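Local coordinates for protein blood group a-and b-cleaving endo-beta-galactosidase (Streptococcus pneumoniae, PDB 2YGL) that probably binds blood-group A and B type glycans through tandem CBM51 carbohydrate-binding modules, placing the attached family 98 endo-beta-galactosidase on the antigens it cleaves, at residues T43-L48 and E160-D165; Q175-D180 and R264-V269; I228-D233 and E342-G347; I253-S258 and I328-Y333; V291-V296 and D324-E329. One frame throughout, in Å; residues are numbered along the deposited sequence.

Contact 1 (T43-L48 and E160-D165); sequences TKISLL and EVVFAD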
# COMPACT_ATOMS: atom_id res chain seq x y z
N THR A 43 2.78 29.11 -22.18
CA THR A 43 1.74 28.29 -22.80
C THR A 43 1.60 26.91 -22.14
O THR A 43 2.58 26.20 -21.93
CB THR A 43 2.02 28.13 -24.31
OG1 THR A 43 2.22 29.42 -24.89
CG2 THR A 43 0.86 27.43 -25.02
N LYS A 44 0.36 26.56 -21.81
CA LYS A 44 0.04 25.27 -21.20
C LYS A 44 -0.16 24.19 -22.26
O LYS A 44 -0.50 24.49 -23.41
CB LYS A 44 -1.23 25.37 -20.34
CG LYS A 44 -1.11 26.24 -19.09
CD LYS A 44 -2.43 26.28 -18.34
CE LYS A 44 -2.38 27.23 -17.15
NZ LYS A 44 -1.56 26.69 -16.02
N ILE A 45 0.06 22.94 -21.86
CA ILE A 45 -0.25 21.77 -22.69
C ILE A 45 -1.75 21.77 -23.01
O ILE A 45 -2.58 21.93 -22.11
CB ILE A 45 0.14 20.45 -21.97
CG1 ILE A 45 1.67 20.32 -21.90
CG2 ILE A 45 -0.48 19.23 -22.67
CD1 ILE A 45 2.16 19.32 -20.87
N SER A 46 -2.08 21.61 -24.29
CA SER A 46 -3.47 21.53 -24.69
C SER A 46 -3.70 20.51 -25.80
O SER A 46 -2.87 20.33 -26.69
CB SER A 46 -4.03 22.90 -25.09
OG SER A 46 -3.37 23.43 -26.22
N LEU A 47 -4.85 19.85 -25.73
CA LEU A 47 -5.22 18.82 -26.70
C LEU A 47 -6.66 18.99 -27.14
O LEU A 47 -7.50 19.53 -26.41
CB LEU A 47 -5.03 17.42 -26.10
CG LEU A 47 -3.60 16.88 -26.00
CD1 LEU A 47 -3.57 15.55 -25.24
CD2 LEU A 47 -3.00 16.72 -27.38
N LEU A 48 -6.93 18.52 -28.36
CA LEU A 48 -8.28 18.44 -28.88
C LEU A 48 -8.99 17.26 -28.23
O LEU A 48 -8.52 16.12 -28.31
CB LEU A 48 -8.24 18.27 -30.40
CG LEU A 48 -9.41 18.73 -31.26
CD1 LEU A 48 -9.61 20.24 -31.16
CD2 LEU A 48 -9.15 18.34 -32.70
N GLU A 160 4.98 17.36 -31.75
CA GLU A 160 4.89 17.81 -30.37
C GLU A 160 4.00 16.87 -29.57
O GLU A 160 2.83 17.19 -29.30
CB GLU A 160 4.35 19.25 -30.32
CG GLU A 160 5.20 20.28 -31.06
CD GLU A 160 6.44 20.69 -30.29
OE1 GLU A 160 6.33 20.97 -29.08
OE2 GLU A 160 7.52 20.73 -30.91
N VAL A 161 4.54 15.71 -29.21
CA VAL A 161 3.80 14.73 -28.43
C VAL A 161 3.72 15.19 -26.98
O VAL A 161 4.74 15.51 -26.36
CB VAL A 161 4.42 13.30 -28.51
CG1 VAL A 161 3.82 12.37 -27.46
CG2 VAL A 161 4.23 12.72 -29.90
N VAL A 162 2.50 15.23 -26.45
CA VAL A 162 2.29 15.52 -25.04
C VAL A 162 1.61 14.37 -24.33
O VAL A 162 0.66 13.76 -24.84
CB VAL A 162 1.50 16.84 -24.80
CG1 VAL A 162 2.38 18.05 -25.06
CG2 VAL A 162 0.22 16.89 -25.63
N PHE A 163 2.13 14.06 -23.14
CA PHE A 163 1.49 13.14 -22.23
C PHE A 163 0.78 14.01 -21.19
O PHE A 163 1.31 14.27 -20.10
CB PHE A 163 2.54 12.21 -21.60
CG PHE A 163 3.31 11.38 -22.61
CD1 PHE A 163 4.43 11.91 -23.25
CD2 PHE A 163 2.91 10.08 -22.92
CE1 PHE A 163 5.14 11.15 -24.19
CE2 PHE A 163 3.62 9.31 -23.85
CZ PHE A 163 4.73 9.85 -24.49
N ALA A 164 -0.40 14.50 -21.57
CA ALA A 164 -1.16 15.45 -20.76
C ALA A 164 -1.74 14.79 -19.51
O ALA A 164 -2.31 13.70 -19.58
CB ALA A 164 -2.28 16.08 -21.58
N ASP A 165 -1.57 15.46 -18.37
CA ASP A 165 -2.07 15.01 -17.07
C ASP A 165 -1.43 13.69 -16.60
O ASP A 165 -2.00 12.97 -15.77
CB ASP A 165 -3.61 14.91 -17.09
CG ASP A 165 -4.21 14.87 -15.70
OD1 ASP A 165 -3.87 15.74 -14.87
OD2 ASP A 165 -5.04 13.97 -15.43
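Ile45 and Ala164 meet through methyl groups alone, and their polar backbone atoms find partners elsewhere: the carbonyl O of Ala164 accepts from Thr85 OG1, and Ile45 pairs with Phe57. What joins 43-48 to 160-165 is therefore apolar. CG2 of Ile45 lies 3.8 Å from Ala164 CB and also packs on the side of Val162, 3.8 Å from its CB, because it stands anti to its own backbone N (chi1 to CG1 -70°). The Ile45 and Val162 side chains slide past one another in opposite directions, whereas Leu47 and Val162 reach toward each other tip to tip, with Leu47 CD2 3.7 Å from Val162 CG2. The other Leu47 branch, CD1, comes 3.9 Å from Ala164 CB. Beta-branched residues suit extended strands and give broad, stiff surfaces; the small Ala164 lets the chains approach, its CA being 6.7 Å from that of Ile45. The strands cross at 97°, with axes 7.9 Å apart. Strand 45-48, hairpinned with 54-57, thus lies across the large sheet of the beta-sandwich, where strand 160-171, which follows the calcium ligand Asp159 in the chain, runs between 60-64 and 82-87.

Contact 2 (Q175-D180 and R264-V269); sequences QTITPD and RFISYV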
# COMPACT_ATOMS: atom_id res chain seq x y z
N GLN A 175 1.55 1.65 6.43
CA GLN A 175 2.94 1.22 6.27
C GLN A 175 3.09 -0.24 6.69
O GLN A 175 2.21 -0.79 7.36
CB GLN A 175 3.87 2.11 7.11
CG GLN A 175 3.88 3.59 6.72
CD GLN A 175 4.68 3.86 5.45
OE1 GLN A 175 4.11 4.11 4.39
NE2 GLN A 175 6.00 3.82 5.56
N THR A 176 4.19 -0.87 6.28
CA THR A 176 4.52 -2.22 6.71
C THR A 176 4.50 -2.29 8.24
O THR A 176 5.09 -1.44 8.92
CB THR A 176 5.91 -2.65 6.17
OG1 THR A 176 5.95 -2.46 4.75
CG2 THR A 176 6.20 -4.12 6.49
N ILE A 177 3.78 -3.27 8.77
CA ILE A 177 3.58 -3.40 10.22
C ILE A 177 4.89 -3.77 10.92
O ILE A 177 5.53 -4.75 10.57
CB ILE A 177 2.47 -4.43 10.58
CG1 ILE A 177 1.19 -4.19 9.74
CG2 ILE A 177 2.18 -4.42 12.09
CD1 ILE A 177 0.50 -2.84 9.95
N THR A 178 5.26 -2.96 11.91
CA THR A 178 6.42 -3.23 12.77
C THR A 178 6.02 -2.94 14.22
O THR A 178 5.03 -2.24 14.46
CB THR A 178 7.64 -2.35 12.40
OG1 THR A 178 7.35 -0.98 12.68
CG2 THR A 178 8.02 -2.51 10.92
N PRO A 179 6.79 -3.47 15.20
CA PRO A 179 6.55 -3.06 16.58
C PRO A 179 6.60 -1.54 16.75
O PRO A 179 5.74 -0.97 17.42
CB PRO A 179 7.69 -3.74 17.34
CG PRO A 179 7.93 -4.99 16.56
CD PRO A 179 7.72 -4.61 15.12
N ASP A 180 7.59 -0.90 16.12
CA ASP A 180 7.71 0.56 16.12
C ASP A 180 6.44 1.27 15.66
O ASP A 180 6.01 2.24 16.28
CB ASP A 180 8.89 1.01 15.24
CG ASP A 180 10.22 0.98 15.97
OD1 ASP A 180 10.22 1.04 17.22
OD2 ASP A 180 11.26 0.91 15.29
N ARG A 264 -10.26 -4.71 9.96
CA ARG A 264 -8.92 -5.26 10.16
C ARG A 264 -8.56 -5.38 11.64
O ARG A 264 -8.90 -4.51 12.44
CB ARG A 264 -7.91 -4.36 9.44
CG ARG A 264 -6.60 -5.01 9.02
CD ARG A 264 -5.76 -4.00 8.25
NE ARG A 264 -4.39 -4.45 8.01
CZ ARG A 264 -3.40 -3.66 7.60
NH1 ARG A 264 -3.61 -2.37 7.39
NH2 ARG A 264 -2.19 -4.17 7.41
N PHE A 265 -7.87 -6.46 11.99
CA PHE A 265 -7.32 -6.65 13.33
C PHE A 265 -5.81 -6.87 13.25
O PHE A 265 -5.35 -7.75 12.52
CB PHE A 265 -8.02 -7.82 14.05
CG PHE A 265 -7.34 -8.24 15.33
CD1 PHE A 265 -7.43 -7.44 16.47
CD2 PHE A 265 -6.62 -9.42 15.39
CE1 PHE A 265 -6.80 -7.83 17.66
CE2 PHE A 265 -5.99 -9.82 16.57
CZ PHE A 265 -6.08 -9.02 17.71
N ILE A 266 -5.06 -6.06 14.00
CA ILE A 266 -3.59 -6.12 14.00
C ILE A 266 -3.04 -6.31 15.41
O ILE A 266 -3.35 -5.52 16.30
CB ILE A 266 -2.95 -4.81 13.46
CG1 ILE A 266 -3.71 -4.25 12.25
CG2 ILE A 266 -1.45 -5.02 13.16
CD1 ILE A 266 -3.53 -5.03 11.00
N SER A 267 -2.22 -7.34 15.58
CA SER A 267 -1.53 -7.58 16.86
C SER A 267 -0.37 -8.55 16.73
O SER A 267 -0.44 -9.53 15.98
CB SER A 267 -2.51 -8.11 17.91
OG SER A 267 -1.89 -8.17 19.18
N TYR A 268 0.70 -8.27 17.47
CA TYR A 268 1.73 -9.27 17.74
C TYR A 268 1.25 -10.15 18.88
O TYR A 268 0.60 -9.67 19.81
CB TYR A 268 3.08 -8.61 18.06
CG TYR A 268 3.74 -8.04 16.84
CD1 TYR A 268 4.52 -8.84 15.99
CD2 TYR A 268 3.57 -6.70 16.50
CE1 TYR A 268 5.12 -8.31 14.85
CE2 TYR A 268 4.17 -6.16 15.36
CZ TYR A 268 4.94 -6.98 14.54
OH TYR A 268 5.52 -6.44 13.42
N VAL A 269 1.55 -11.45 18.80
CA VAL A 269 1.06 -12.42 19.78
C VAL A 269 2.19 -13.34 20.24
O VAL A 269 2.91 -13.92 19.42
CB VAL A 269 -0.10 -13.29 19.20
CG1 VAL A 269 -0.66 -14.25 20.26
CG2 VAL A 269 -1.22 -12.42 18.66
O HOH W 1 0.47 -2.69 6.36
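The Tyr268 ring meets Ile177, Thr178 and Pro179 obliquely, the Pro179 and Tyr268 side chains crossing at about a right angle with CD 3.7 Å from CZ. At the phenolic end, Tyr268 OH lies 3.3 Å from Pro179 CD and 3.3 Å from Ile177 O. The other flat group, the Arg264 guanidinium, has Ile177 CD1 at a slant, 3.9 Å from NH2, and a water at its edge, in plane. That water accepts from Arg264 NH2 at 3.2 Å and donates to Gln175 O at 2.8 Å, tying the guanidinium to 175-180. CG of Arg264 is anti to the backbone N (chi1 -155°) and the chain is extended from CG to NE; NH2 makes a salt bridge with Asp318, and NH1 bonds to Thr174. Between the two flat groups, Ile177 CG2 packs 3.8 Å from Ile266 CG2; a branched aliphatic residue suits this place, where it touches Arg264, Ile266 and Tyr268. The two residues after Ile177 suit a helix start: Thr178 OG1 accepts from Leu181 N, and Pro179, which has no amide hydrogen to satisfy, opens the first turn. This N-capped helix start ends the connection between tandem CBM51 modules, which packs on the second beta-sandwich.

Contact 3 (I228-D233 and E342-G347); sequences IKLLID and ELVLGG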
# COMPACT_ATOMS: atom_id res chain seq x y z
N ILE A 228 3.97 -4.55 28.35
CA ILE A 228 4.03 -5.83 27.65
C ILE A 228 5.37 -5.95 26.92
O ILE A 228 5.82 -5.00 26.29
CB ILE A 228 2.83 -5.98 26.67
CG1 ILE A 228 1.55 -6.31 27.46
CG2 ILE A 228 3.11 -7.02 25.59
CD1 ILE A 228 0.27 -6.01 26.72
N LYS A 229 6.00 -7.12 27.04
CA LYS A 229 7.31 -7.35 26.43
C LYS A 229 7.33 -8.70 25.73
O LYS A 229 6.93 -9.71 26.30
CB LYS A 229 8.41 -7.26 27.49
CG LYS A 229 9.82 -7.04 26.94
CD LYS A 229 10.89 -7.12 28.03
CE LYS A 229 10.88 -5.89 28.94
NZ LYS A 229 11.86 -6.01 30.06
N LEU A 230 7.81 -8.70 24.49
CA LEU A 230 7.84 -9.90 23.66
C LEU A 230 9.19 -10.08 22.96
O LEU A 230 9.98 -9.15 22.87
CB LEU A 230 6.73 -9.83 22.61
CG LEU A 230 5.30 -10.12 23.09
CD1 LEU A 230 4.28 -9.69 22.04
CD2 LEU A 230 5.16 -11.59 23.41
N LEU A 231 9.44 -11.30 22.48
CA LEU A 231 10.56 -11.56 21.58
C LEU A 231 10.13 -11.28 20.15
O LEU A 231 9.20 -11.92 19.65
CB LEU A 231 11.04 -13.01 21.69
CG LEU A 231 12.14 -13.41 22.68
CD1 LEU A 231 12.47 -14.88 22.49
CD2 LEU A 231 13.40 -12.56 22.53
N ILE A 232 10.79 -10.32 19.52
CA ILE A 232 10.59 -10.04 18.10
C ILE A 232 11.93 -10.30 17.42
O ILE A 232 12.92 -9.62 17.70
CB ILE A 232 10.12 -8.58 17.84
CG1 ILE A 232 8.93 -8.19 18.73
CG2 ILE A 232 9.82 -8.37 16.34
CD1 ILE A 232 7.60 -8.87 18.41
N ASP A 233 11.94 -11.30 16.54
CA ASP A 233 13.16 -11.75 15.84
C ASP A 233 14.33 -11.98 16.80
O ASP A 233 15.45 -11.51 16.56
CB ASP A 233 13.54 -10.76 14.72
CG ASP A 233 12.52 -10.71 13.59
OD1 ASP A 233 12.18 -11.78 13.04
OD2 ASP A 233 12.06 -9.60 13.25
N GLU A 342 0.94 -16.98 30.08
CA GLU A 342 0.74 -15.53 30.12
C GLU A 342 0.79 -14.95 28.70
O GLU A 342 1.77 -14.29 28.32
CB GLU A 342 1.81 -14.87 31.00
CG GLU A 342 1.75 -15.24 32.48
CD GLU A 342 0.86 -14.32 33.30
OE1 GLU A 342 0.88 -13.09 33.06
OE2 GLU A 342 0.14 -14.82 34.19
N LEU A 343 -0.26 -15.19 27.93
CA LEU A 343 -0.34 -14.72 26.56
C LEU A 343 -0.63 -13.22 26.53
O LEU A 343 -1.52 -12.74 27.22
CB LEU A 343 -1.41 -15.50 25.77
CG LEU A 343 -1.50 -15.35 24.25
CD1 LEU A 343 -2.04 -16.61 23.59
CD2 LEU A 343 -2.34 -14.14 23.85
N VAL A 344 0.14 -12.50 25.73
CA VAL A 344 -0.07 -11.06 25.55
C VAL A 344 -0.27 -10.70 24.08
O VAL A 344 0.31 -11.32 23.18
CB VAL A 344 1.08 -10.20 26.17
CG1 VAL A 344 1.02 -10.24 27.69
CG2 VAL A 344 2.44 -10.66 25.67
N LEU A 345 -1.11 -9.70 23.85
CA LEU A 345 -1.35 -9.17 22.51
C LEU A 345 -0.70 -7.79 22.43
O LEU A 345 -1.22 -6.82 22.98
CB LEU A 345 -2.85 -9.11 22.22
CG LEU A 345 -3.68 -10.38 22.47
CD1 LEU A 345 -5.16 -10.10 22.28
CD2 LEU A 345 -3.25 -11.52 21.56
N GLY A 346 0.45 -7.72 21.76
CA GLY A 346 1.22 -6.48 21.67
C GLY A 346 0.76 -5.56 20.56
O GLY A 346 0.82 -5.92 19.38
N GLY A 347 0.30 -4.37 20.94
CA GLY A 347 -0.11 -3.34 19.99
C GLY A 347 -1.48 -3.56 19.37
O GLY A 347 -1.81 -2.93 18.37
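Val344 is the side chain on which both Ile228 and Leu230 pack. Its CG1 stands anti to the carbonyl carbon (chi1 -71°), which puts CG2 in the crowded position between the backbone N and the carbonyl carbon, and it is this CG2 that projects between the two partners: 3.7 Å from Ile228 CG2 and 3.7 Å from Leu230 CD2. CG1 turns to the other part of Ile228 and lies 4.0 Å from its CG1. Both branches of the valine are thus used, which explains why a compact, beta-branched residue suits the site.

Ile228 meets it with CG2 anti to the backbone N and CG1 beside that N. Its chain is nearly straight at the next bond (chi2 160°), carrying CD1 past the valine to within 4.1 Å of Leu345 O. The Ile228 and Val344 side chains slide past each other in opposite directions, and so do those of Leu230 and Val344. In Leu230, CG is anti to the carbonyl carbon; its CD1 comes 4.3 Å from the backbone N of Gly346. Glycine suits this corner because a beta carbon here would point toward 228-233 and come tightly against Leu230 CD1; Ile228 CG2 likewise approaches Gly346 CA.

The two strands cross at 100°. With no polar bond between the segments, the contact depends on the burial and close fit of branched aliphatic groups, while the directional bonds that hold strand 228-232 come from strand 235-239, where Ile228 pairs with Phe239, and from Asp272 and Arg273.

Contact 4 (I253-S258 and I328-Y333); sequences IKYDVS and IELKSY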
# COMPACT_ATOMS: atom_id res chain seq x y z
N ILE A 253 -11.71 -13.13 25.07
CA ILE A 253 -12.06 -11.71 25.20
C ILE A 253 -13.00 -11.39 24.04
O ILE A 253 -12.67 -11.62 22.88
CB ILE A 253 -10.81 -10.79 25.16
CG1 ILE A 253 -9.70 -11.32 26.07
CG2 ILE A 253 -11.19 -9.36 25.54
CD1 ILE A 253 -8.32 -10.74 25.79
N LYS A 254 -14.18 -10.86 24.38
CA LYS A 254 -15.24 -10.63 23.40
C LYS A 254 -15.54 -9.15 23.21
O LYS A 254 -15.73 -8.41 24.19
CB LYS A 254 -16.51 -11.39 23.79
CG LYS A 254 -17.67 -11.24 22.81
CD LYS A 254 -18.70 -12.36 22.97
CE LYS A 254 -19.75 -12.03 24.01
NZ LYS A 254 -20.80 -13.08 24.06
N TYR A 255 -15.61 -8.72 21.95
CA TYR A 255 -15.97 -7.35 21.61
C TYR A 255 -17.22 -7.30 20.75
O TYR A 255 -17.37 -8.09 19.81
CB TYR A 255 -14.81 -6.64 20.90
CG TYR A 255 -13.60 -6.44 21.78
CD1 TYR A 255 -13.49 -5.32 22.61
CD2 TYR A 255 -12.58 -7.39 21.80
CE1 TYR A 255 -12.37 -5.15 23.42
CE2 TYR A 255 -11.47 -7.22 22.62
CZ TYR A 255 -11.37 -6.10 23.42
OH TYR A 255 -10.26 -5.94 24.23
N ASP A 256 -18.12 -6.38 21.08
CA ASP A 256 -19.28 -6.09 20.25
C ASP A 256 -18.88 -4.98 19.28
O ASP A 256 -18.73 -3.82 19.67
CB ASP A 256 -20.46 -5.66 21.12
CG ASP A 256 -21.71 -5.30 20.31
OD1 ASP A 256 -21.75 -5.55 19.09
OD2 ASP A 256 -22.65 -4.75 20.91
N VAL A 257 -18.70 -5.36 18.02
CA VAL A 257 -18.28 -4.41 16.98
C VAL A 257 -19.42 -4.06 16.01
O VAL A 257 -19.18 -3.53 14.92
CB VAL A 257 -17.03 -4.90 16.19
CG1 VAL A 257 -15.81 -4.95 17.11
CG2 VAL A 257 -17.27 -6.26 15.53
N SER A 258 -20.66 -4.35 16.42
CA SER A 258 -21.85 -4.11 15.60
C SER A 258 -22.04 -2.64 15.25
O SER A 258 -22.58 -2.31 14.19
CB SER A 258 -23.09 -4.64 16.31
OG SER A 258 -23.32 -3.95 17.52
N ILE A 328 -16.49 -10.01 17.68
CA ILE A 328 -15.13 -10.52 17.53
C ILE A 328 -14.67 -11.11 18.86
O ILE A 328 -14.77 -10.46 19.90
CB ILE A 328 -14.14 -9.43 17.03
CG1 ILE A 328 -14.47 -9.02 15.59
CG2 ILE A 328 -12.68 -9.93 17.13
CD1 ILE A 328 -13.75 -7.78 15.10
N GLU A 329 -14.20 -12.36 18.82
CA GLU A 329 -13.65 -13.04 19.98
C GLU A 329 -12.18 -13.39 19.78
O GLU A 329 -11.78 -13.84 18.70
CB GLU A 329 -14.45 -14.31 20.30
CG GLU A 329 -15.82 -14.05 20.90
CD GLU A 329 -16.71 -15.28 20.86
OE1 GLU A 329 -16.96 -15.82 19.75
OE2 GLU A 329 -17.18 -15.71 21.93
N LEU A 330 -11.39 -13.18 20.82
CA LEU A 330 -9.97 -13.51 20.82
C LEU A 330 -9.74 -14.66 21.80
O LEU A 330 -9.87 -14.49 23.01
CB LEU A 330 -9.13 -12.29 21.20
CG LEU A 330 -9.42 -10.98 20.45
CD1 LEU A 330 -8.59 -9.85 21.03
CD2 LEU A 330 -9.17 -11.11 18.94
N LYS A 331 -9.40 -15.83 21.26
CA LYS A 331 -9.39 -17.07 22.05
C LYS A 331 -7.99 -17.63 22.26
O LYS A 331 -7.24 -17.83 21.29
CB LYS A 331 -10.31 -18.12 21.41
CG LYS A 331 -11.75 -17.66 21.24
CD LYS A 331 -12.65 -18.82 20.84
CE LYS A 331 -14.09 -18.36 20.71
NZ LYS A 331 -14.99 -19.49 20.32
N SER A 332 -7.65 -17.88 23.52
CA SER A 332 -6.32 -18.34 23.90
C SER A 332 -6.38 -19.73 24.54
O SER A 332 -7.08 -19.93 25.54
CB SER A 332 -5.66 -17.35 24.86
OG SER A 332 -5.67 -16.04 24.32
N TYR A 333 -5.64 -20.66 23.96
CA TYR A 333 -5.66 -22.06 24.38
C TYR A 333 -4.36 -22.46 25.08
O TYR A 333 -3.27 -22.38 24.50
CB TYR A 333 -5.92 -22.98 23.19
CG TYR A 333 -7.28 -22.81 22.55
CD1 TYR A 333 -7.54 -21.76 21.67
CD2 TYR A 333 -8.31 -23.72 22.81
CE1 TYR A 333 -8.79 -21.61 21.07
CE2 TYR A 333 -9.56 -23.58 22.22
CZ TYR A 333 -9.79 -22.52 21.34
OH TYR A 333 -11.03 -22.37 20.75
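Lys254 and Glu329 face each other as a non-hydrogen-bonded pair in an antiparallel ladder of the five-stranded sheet, one wall of the beta-sandwich. Their side chains lie side by side and point the same way, so largely the aliphatic parts touch: Lys254 CG is 3.9 Å from Glu329 CG. The lysine chain bends at chi3 (87°), turning CE; NZ lies 5.0 Å from Glu329 OE2, where the opposite charges may attract weakly without contact. Long, flexible charged residues suit this partly exposed face. On the other face, toward strand 343-352, Ile253, Tyr255, Ile328 and Leu330 are buried. Leu330 CD1 sits at the edge of the Tyr255 ring, near its plane, 4.2 Å from CE2. Past the strand end, Val257 crosses Ile328 at about a right angle, and its CG2 is 3.9 Å from Ile328 CD1; Phe350 covers both. Two reciprocal pairs of backbone bonds, Ile253 with Leu330 and Tyr255 with Ile328, fix the register, the shortest being Tyr255 N to Ile328 O at 2.8 Å. The chain leaves the sheet by an Asx turn: Asp256 OD1 accepts from Ser258 OG at 2.7 Å and from Ser258 N at 3.1 Å, both from the same face of the carboxylate plane.

Contact 5 (V291-V296 and D324-E329); sequences VADGKV and DTQTIE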
# COMPACT_ATOMS: atom_id res chain seq x y z
N VAL A 291 -11.89 -14.94 16.13
CA VAL A 291 -13.18 -15.51 15.76
C VAL A 291 -14.19 -14.40 15.46
O VAL A 291 -14.48 -13.57 16.33
CB VAL A 291 -13.72 -16.46 16.86
CG1 VAL A 291 -14.93 -17.23 16.38
CG2 VAL A 291 -12.63 -17.43 17.33
N ALA A 292 -14.71 -14.38 14.24
CA ALA A 292 -15.73 -13.42 13.82
C ALA A 292 -17.09 -14.10 13.70
O ALA A 292 -17.27 -14.99 12.87
CB ALA A 292 -15.34 -12.75 12.51
N ASP A 293 -18.03 -13.66 14.54
CA ASP A 293 -19.39 -14.24 14.61
C ASP A 293 -19.40 -15.77 14.66
O ASP A 293 -20.14 -16.42 13.93
CB ASP A 293 -20.27 -13.72 13.46
CG ASP A 293 -20.48 -12.22 13.51
OD1 ASP A 293 -20.61 -11.66 14.62
OD2 ASP A 293 -20.51 -11.58 12.44
N GLY A 294 -18.56 -16.33 15.53
CA GLY A 294 -18.50 -17.78 15.73
C GLY A 294 -17.64 -18.52 14.72
O GLY A 294 -17.44 -19.72 14.84
N LYS A 295 -17.10 -17.79 13.74
CA LYS A 295 -16.27 -18.38 12.70
C LYS A 295 -14.80 -17.99 12.86
O LYS A 295 -14.46 -16.80 12.91
CB LYS A 295 -16.79 -17.98 11.32
CG LYS A 295 -16.25 -18.81 10.16
CD LYS A 295 -16.83 -18.35 8.83
CE LYS A 295 -16.37 -19.23 7.67
NZ LYS A 295 -14.92 -19.04 7.34
N VAL A 296 -13.94 -19.00 12.94
CA VAL A 296 -12.50 -18.79 13.05
C VAL A 296 -11.98 -18.17 11.75
O VAL A 296 -12.09 -18.77 10.68
CB VAL A 296 -11.74 -20.11 13.37
CG1 VAL A 296 -10.24 -19.90 13.34
CG2 VAL A 296 -12.17 -20.65 14.73
N ASP A 324 -19.89 -6.42 7.95
CA ASP A 324 -21.08 -6.65 8.80
C ASP A 324 -20.86 -7.58 10.01
O ASP A 324 -21.82 -8.17 10.51
CB ASP A 324 -22.28 -7.12 7.96
CG ASP A 324 -22.72 -6.08 6.92
OD1 ASP A 324 -22.61 -4.87 7.19
OD2 ASP A 324 -23.17 -6.50 5.84
N THR A 325 -19.62 -7.70 10.47
CA THR A 325 -19.31 -8.51 11.66
C THR A 325 -19.92 -7.89 12.92
O THR A 325 -19.79 -6.68 13.15
CB THR A 325 -17.77 -8.71 11.84
OG1 THR A 325 -17.25 -9.46 10.73
CG2 THR A 325 -17.45 -9.45 13.13
N GLN A 326 -20.58 -8.72 13.71
CA GLN A 326 -21.25 -8.27 14.94
C GLN A 326 -20.37 -8.47 16.17
O GLN A 326 -20.35 -7.62 17.07
CB GLN A 326 -22.58 -9.02 15.14
CG GLN A 326 -23.57 -8.88 13.98
CD GLN A 326 -23.90 -7.43 13.66
OE1 GLN A 326 -23.44 -6.89 12.66
NE2 GLN A 326 -24.69 -6.81 14.51
N THR A 327 -19.65 -9.59 16.19
CA THR A 327 -18.89 -10.02 17.36
C THR A 327 -17.50 -10.49 16.96
O THR A 327 -17.34 -11.26 16.00
CB THR A 327 -19.64 -11.15 18.10
OG1 THR A 327 -20.94 -10.69 18.50
CG2 THR A 327 -18.88 -11.61 19.33
N ILE A 328 -16.49 -10.01 17.68
CA ILE A 328 -15.13 -10.52 17.53
C ILE A 328 -14.67 -11.11 18.86
O ILE A 328 -14.77 -10.46 19.90
CB ILE A 328 -14.14 -9.43 17.03
CG1 ILE A 328 -14.47 -9.02 15.59
CG2 ILE A 328 -12.68 -9.93 17.13
CD1 ILE A 328 -13.75 -7.78 15.10
N GLU A 329 -14.20 -12.36 18.82
CA GLU A 329 -13.65 -13.04 19.98
C GLU A 329 -12.18 -13.39 19.78
O GLU A 329 -11.78 -13.84 18.70
CB GLU A 329 -14.45 -14.31 20.30
CG GLU A 329 -15.82 -14.05 20.90
CD GLU A 329 -16.71 -15.28 20.86
OE1 GLU A 329 -16.96 -15.82 19.75
OE2 GLU A 329 -17.18 -15.71 21.93
O HOH W 2 -17.50 -14.57 17.42
O HOH W 3 -18.68 -11.84 10.43
O HOH W 4 -22.46 -12.37 16.50
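The Asp293 carboxylate collects the amides of Gln326 and Thr327. Gln326 N is shared between the two oxygens, each offering its syn lone pair; the bond to Asp293 OD2 (3.1 Å) is the straighter, at 164°, against 135° to Asp293 OD1. Thr327 N donates to the same OD1 at 2.8 Å, on the syn side but 28° out of the carboxylate plane. Waters add to each oxygen: one donates to OD1 and bonds Thr327 OG1, another donates to OD2 and to Thr325 OG1, which itself bonds to Pro322 O. An aspartate suits this place because one short side chain can accept from two successive backbone N-H groups at the entry to strand 327-334, and their partial positive charges would be expected to stabilise its negative charge.

What presents the carboxylate is a beta hairpin. A type I' turn from Ala292 to Lys295 joins strands 285-292 and 295-299, with Asp293 and Gly294 at its two central positions; both have positive phi, which glycine accepts easily. Ala292 and Lys295 close it with reciprocal backbone bonds, and Asp293 N is held by Thr327 O at 2.9 Å.

Further back, Val291 and Glu329 form a hydrogen-bonded antiparallel pair, with Val291 N to Glu329 O and Glu329 N to Val291 O both 2.8 Å. Just before the turn, Ala292 CB packs 4.0 Å from Thr325 CG2, a small methyl suiting this buried place. A further water accepts from Gly294 N and donates to Glu329 OE1 at 2.7 Å, linking the turn to the neighbouring strand.

How the contacts relate
Contacts 1 and 3 are counterparts in the two modules, with centres about 56 Å apart: in each a short strand crosses, in a buried contact, the start of the module's last long strand at nearly a right angle through aliphatic groups, but alanine stands in one where glycine stands in the other. Contacts 4 and 5 share strand 327-334, one along each edge, and rely on directional backbone bonds; contact 4 has a buried apolar face, while contact 5 runs out to a hydrated turn. Contact 2 is partly buried and mixes apolar packing with a water bridge. It touches contact 3 in one sheet, Tyr268 beside Gly346, and contact 4 across the sandwich core, Phe265 on Leu330.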